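Local atomic coordinates of De Novo Protein OR329 (Artificial gene, PDB entry 4HXT), a protein that is a computationally designed armadillo-type repeat protein, probably made as a self-assembling building block for cyclic homo-oligomers, with no known natural function. Residues A[145-156]-A[185-196]. Numbering follows the deposited sequence.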
loop_
_atom_site.group_PDB
_atom_site.type_symbol
_atom_site.label_atom_id
_atom_site.label_comp_id
_atom_site.label_asym_id
_atom_site.label_seq_id
_atom_site.Cartn_x
_atom_site.Cartn_y
_atom_site.Cartn_z
ATOM N N GLN A 145 7.455 17.881 -17.257
ATOM C CA GLN A 145 6.056 17.862 -16.822
ATOM C C GLN A 145 5.514 16.439 -16.815
ATOM O O GLN A 145 4.859 16.018 -15.866
ATOM C CB GLN A 145 5.170 18.665 -17.772
ATOM C CG GLN A 145 5.138 20.153 -17.560
ATOM C CD GLN A 145 4.023 20.791 -18.368
ATOM O OE1 GLN A 145 3.980 20.656 -19.590
ATOM N NE2 GLN A 145 3.112 21.482 -17.689
ATOM N N LYS A 146 5.768 15.716 -17.902
ATOM C CA LYS A 146 5.294 14.345 -18.048
ATOM C C LYS A 146 5.821 13.428 -16.953
ATOM O O LYS A 146 5.054 12.698 -16.321
ATOM C CB LYS A 146 5.704 13.779 -19.414
ATOM C CG LYS A 146 5.102 12.409 -19.699
ATOM C CD LYS A 146 5.671 11.759 -20.956
ATOM C CE LYS A 146 7.060 11.182 -20.723
ATOM N NZ LYS A 146 7.534 10.402 -21.906
ATOM N N GLU A 147 7.131 13.459 -16.736
ATOM C CA GLU A 147 7.748 12.620 -15.716
ATOM C C GLU A 147 7.246 12.975 -14.321
ATOM O O GLU A 147 7.035 12.093 -13.489
ATOM C CB GLU A 147 9.271 12.752 -15.764
ATOM C CG GLU A 147 9.910 12.220 -17.042
ATOM C CD GLU A 147 9.604 10.750 -17.300
ATOM O OE1 GLU A 147 9.293 10.015 -16.338
ATOM O OE2 GLU A 147 9.691 10.325 -18.470
ATOM N N ALA A 148 7.060 14.268 -14.070
ATOM C CA ALA A 148 6.575 14.729 -12.770
ATOM C C ALA A 148 5.150 14.229 -12.546
ATOM O O ALA A 148 4.825 13.718 -11.477
ATOM C CB ALA A 148 6.613 16.252 -12.703
ATOM N N ALA A 149 4.303 14.373 -13.563
ATOM C CA ALA A 149 2.921 13.920 -13.466
ATOM C C ALA A 149 2.869 12.401 -13.287
ATOM O O ALA A 149 2.071 11.887 -12.502
ATOM C CB ALA A 149 2.142 14.331 -14.711
ATOM N N ARG A 150 3.716 11.681 -14.016
ATOM C CA ARG A 150 3.747 10.228 -13.903
ATOM C C ARG A 150 4.196 9.830 -12.499
ATOM O O ARG A 150 3.648 8.902 -11.907
ATOM C CB ARG A 150 4.690 9.613 -14.947
ATOM C CG ARG A 150 4.742 8.083 -14.887
ATOM C CD ARG A 150 5.491 7.471 -16.070
ATOM N NE ARG A 150 6.939 7.623 -15.978
ATOM C CZ ARG A 150 7.757 6.715 -15.452
ATOM N NH1 ARG A 150 7.274 5.580 -14.966
ATOM N NH2 ARG A 150 9.063 6.942 -15.412
ATOM N N ALA A 151 5.186 10.538 -11.961
ATOM C CA ALA A 151 5.677 10.238 -10.622
ATOM C C ALA A 151 4.562 10.460 -9.599
ATOM O O ALA A 151 4.339 9.633 -8.717
ATOM C CB ALA A 151 6.883 11.121 -10.293
ATOM N N LEU A 152 3.861 11.583 -9.724
ATOM C CA LEU A 152 2.781 11.898 -8.800
ATOM C C LEU A 152 1.646 10.885 -8.898
ATOM O O LEU A 152 1.043 10.524 -7.887
ATOM C CB LEU A 152 2.267 13.318 -9.058
ATOM C CG LEU A 152 3.230 14.415 -8.587
ATOM C CD1 LEU A 152 2.695 15.773 -8.999
ATOM C CD2 LEU A 152 3.398 14.345 -7.071
ATOM N N ALA A 153 1.356 10.420 -10.112
ATOM C CA ALA A 153 0.301 9.424 -10.298
ATOM C C ALA A 153 0.681 8.136 -9.556
ATOM O O ALA A 153 -0.161 7.505 -8.911
ATOM C CB ALA A 153 0.100 9.135 -11.790
ATOM N N ASN A 154 1.949 7.749 -9.647
ATOM C CA ASN A 154 2.409 6.538 -8.972
ATOM C C ASN A 154 2.409 6.729 -7.467
ATOM O O ASN A 154 2.017 5.836 -6.713
ATOM C CB ASN A 154 3.807 6.153 -9.456
ATOM C CG ASN A 154 3.808 5.698 -10.901
ATOM O OD1 ASN A 154 2.747 5.516 -11.496
ATOM N ND2 ASN A 154 4.994 5.505 -11.472
ATOM N N ILE A 155 2.855 7.898 -7.025
ATOM C CA ILE A 155 2.874 8.195 -5.601
ATOM C C ILE A 155 1.450 8.122 -5.052
ATOM O O ILE A 155 1.224 7.604 -3.961
ATOM C CB ILE A 155 3.464 9.601 -5.351
ATOM C CG1 ILE A 155 4.971 9.573 -5.622
ATOM C CG2 ILE A 155 3.161 10.065 -3.935
ATOM C CD1 ILE A 155 5.634 10.931 -5.574
ATOM N N ALA A 156 0.491 8.623 -5.826
ATOM C CA ALA A 156 -0.914 8.633 -5.416
ATOM C C ALA A 156 -1.545 7.243 -5.321
ATOM O O ALA A 156 -2.672 7.104 -4.850
ATOM C CB ALA A 156 -1.730 9.508 -6.366
ATOM N N GLU A 185 0.325 12.972 -23.427
ATOM C CA GLU A 185 0.974 12.228 -22.353
ATOM C C GLU A 185 0.769 12.871 -20.982
ATOM O O GLU A 185 0.516 12.177 -19.999
ATOM C CB GLU A 185 2.468 12.093 -22.649
ATOM C CG GLU A 185 2.831 10.838 -23.424
ATOM C CD GLU A 185 4.056 11.021 -24.298
ATOM O OE1 GLU A 185 4.938 11.828 -23.934
ATOM O OE2 GLU A 185 4.142 10.348 -25.347
ATOM N N VAL A 186 0.879 14.195 -20.921
ATOM C CA VAL A 186 0.701 14.927 -19.670
ATOM C C VAL A 186 -0.730 14.788 -19.166
ATOM O O VAL A 186 -0.967 14.545 -17.981
ATOM C CB VAL A 186 1.029 16.427 -19.856
ATOM C CG1 VAL A 186 0.613 17.218 -18.626
ATOM C CG2 VAL A 186 2.520 16.599 -20.105
ATOM N N GLN A 187 -1.681 14.933 -20.082
ATOM C CA GLN A 187 -3.091 14.831 -19.742
ATOM C C GLN A 187 -3.426 13.444 -19.199
ATOM O O GLN A 187 -4.135 13.308 -18.201
ATOM C CB GLN A 187 -3.926 15.139 -20.985
ATOM C CG GLN A 187 -5.419 15.087 -20.784
ATOM C CD GLN A 187 -6.165 15.453 -22.054
ATOM O OE1 GLN A 187 -5.914 14.887 -23.115
ATOM N NE2 GLN A 187 -7.085 16.403 -21.950
ATOM N N LYS A 188 -2.906 12.414 -19.856
ATOM C CA LYS A 188 -3.144 11.041 -19.434
ATOM C C LYS A 188 -2.627 10.803 -18.012
ATOM O O LYS A 188 -3.314 10.205 -17.188
ATOM C CB LYS A 188 -2.473 10.078 -20.422
ATOM C CG LYS A 188 -2.970 10.267 -21.856
ATOM C CD LYS A 188 -2.147 9.497 -22.886
ATOM C CE LYS A 188 -2.343 8.001 -22.768
ATOM N NZ LYS A 188 -1.634 7.273 -23.857
ATOM N N GLU A 189 -1.417 11.276 -17.726
ATOM C CA GLU A 189 -0.828 11.108 -16.397
ATOM C C GLU A 189 -1.579 11.920 -15.340
ATOM O O GLU A 189 -1.740 11.479 -14.196
ATOM C CB GLU A 189 0.639 11.543 -16.407
ATOM C CG GLU A 189 1.557 10.695 -17.278
ATOM C CD GLU A 189 1.668 9.252 -16.810
ATOM O OE1 GLU A 189 1.246 8.941 -15.673
ATOM O OE2 GLU A 189 2.195 8.426 -17.583
ATOM N N ALA A 190 -2.026 13.114 -15.717
ATOM C CA ALA A 190 -2.763 13.959 -14.786
ATOM C C ALA A 190 -4.091 13.290 -14.438
ATOM O O ALA A 190 -4.525 13.320 -13.290
ATOM C CB ALA A 190 -3.006 15.335 -15.404
ATOM N N ALA A 191 -4.734 12.687 -15.437
ATOM C CA ALA A 191 -6.008 12.007 -15.220
ATOM C C ALA A 191 -5.820 10.777 -14.329
ATOM O O ALA A 191 -6.645 10.510 -13.454
ATOM C CB ALA A 191 -6.621 11.594 -16.555
ATOM N N ARG A 192 -4.749 10.020 -14.561
ATOM C CA ARG A 192 -4.479 8.830 -13.751
ATOM C C ARG A 192 -4.170 9.254 -12.315
ATOM O O ARG A 192 -4.643 8.641 -11.361
ATOM C CB ARG A 192 -3.296 8.036 -14.326
ATOM C CG ARG A 192 -2.981 6.749 -13.567
ATOM C CD ARG A 192 -2.045 5.839 -14.366
ATOM N NE ARG A 192 -0.696 6.384 -14.519
ATOM C CZ ARG A 192 0.273 6.250 -13.619
ATOM N NH1 ARG A 192 0.045 5.586 -12.493
ATOM N NH2 ARG A 192 1.476 6.766 -13.848
ATOM N N ALA A 193 -3.386 10.315 -12.160
ATOM C CA ALA A 193 -3.038 10.798 -10.820
ATOM C C ALA A 193 -4.289 11.167 -10.029
ATOM O O ALA A 193 -4.417 10.810 -8.859
ATOM C CB ALA A 193 -2.107 12.005 -10.916
ATOM N N LEU A 194 -5.219 11.872 -10.671
ATOM C CA LEU A 194 -6.446 12.272 -10.000
ATOM C C LEU A 194 -7.337 11.079 -9.667
ATOM O O LEU A 194 -7.975 11.057 -8.616
ATOM C CB LEU A 194 -7.210 13.287 -10.853
ATOM C CG LEU A 194 -6.535 14.659 -10.884
ATOM C CD1 LEU A 194 -7.160 15.524 -11.959
ATOM C CD2 LEU A 194 -6.658 15.322 -9.507
ATOM N N ALA A 195 -7.389 10.096 -10.564
ATOM C CA ALA A 195 -8.196 8.904 -10.321
ATOM C C ALA A 195 -7.635 8.195 -9.095
ATOM O O ALA A 195 -8.385 7.673 -8.266
ATOM C CB ALA A 195 -8.155 7.961 -11.541
ATOM N N ASN A 196 -6.310 8.181 -8.986
ATOM C CA ASN A 196 -5.646 7.540 -7.857
ATOM C C ASN A 196 -5.846 8.337 -6.577
ATOM O O ASN A 196 -6.109 7.771 -5.517
ATOM C CB ASN A 196 -4.156 7.358 -8.155
ATOM C CG ASN A 196 -3.906 6.262 -9.170
ATOM O OD1 ASN A 196 -4.800 5.471 -9.466
ATOM N ND2 ASN A 196 -2.694 6.200 -9.699
#
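Arg192 reaches over Ala153 to hold Asn154, and its course from helix 184-197 across to helix 142-155 illustrates how near-parallel repeat helices are joined where alanines let them come close. The axes of segments 145-155 and 185-196 come within 8.0 Å. They lie 19° from parallel. With CG anti to the backbone N (chi1 -178°), CB, CG and CD carry the chain out from helix 184-197, and the bend at chi3 swings NE and the guanidinium across toward helix 142-155. Arg192 NE makes a weak bond to Glu189 OE1 and passes Ala153 CB at 4.0 Å. The guanidinium then lies flat on that methyl, Ala153 CB standing 3.3 Å from its plane and over its centre. At the tip, Arg192 NH1 and NH2 both grip Asn154 OD1, at 2.9 Å for NH1; the oxygen sits near the guanidinium plane, while NH2 approaches from above the amide carbonyl plane. Arg192 NH2 also closes a salt bridge to the syn lone pair of Glu189 OE1 (2.8 Å). A leucine here would probably leave Asn154 OD1 without either of these donors and Glu189 without its mate.

Glu189, bent at chi2, is itself a knob among Lys146, Ala149, Arg150 and Ala153, its CB 3.6 Å from Ala149 CB. One turn further along, Ala193 CB meets Ala153 CB at 3.7 Å, and Asn196 ND2 donates to Ala153 O at 3.0 Å. Lys146 NZ and Glu185 OE1 form a salt bridge at the other end.

The same pairing appears on the neighbouring helices: Arg150 holds Asn112 and Arg234 donates to Asn196. These bridges are a feature of this design; side-by-side stacking of equivalent helices from successive repeats is characteristic of the armadillo-like alpha solenoid.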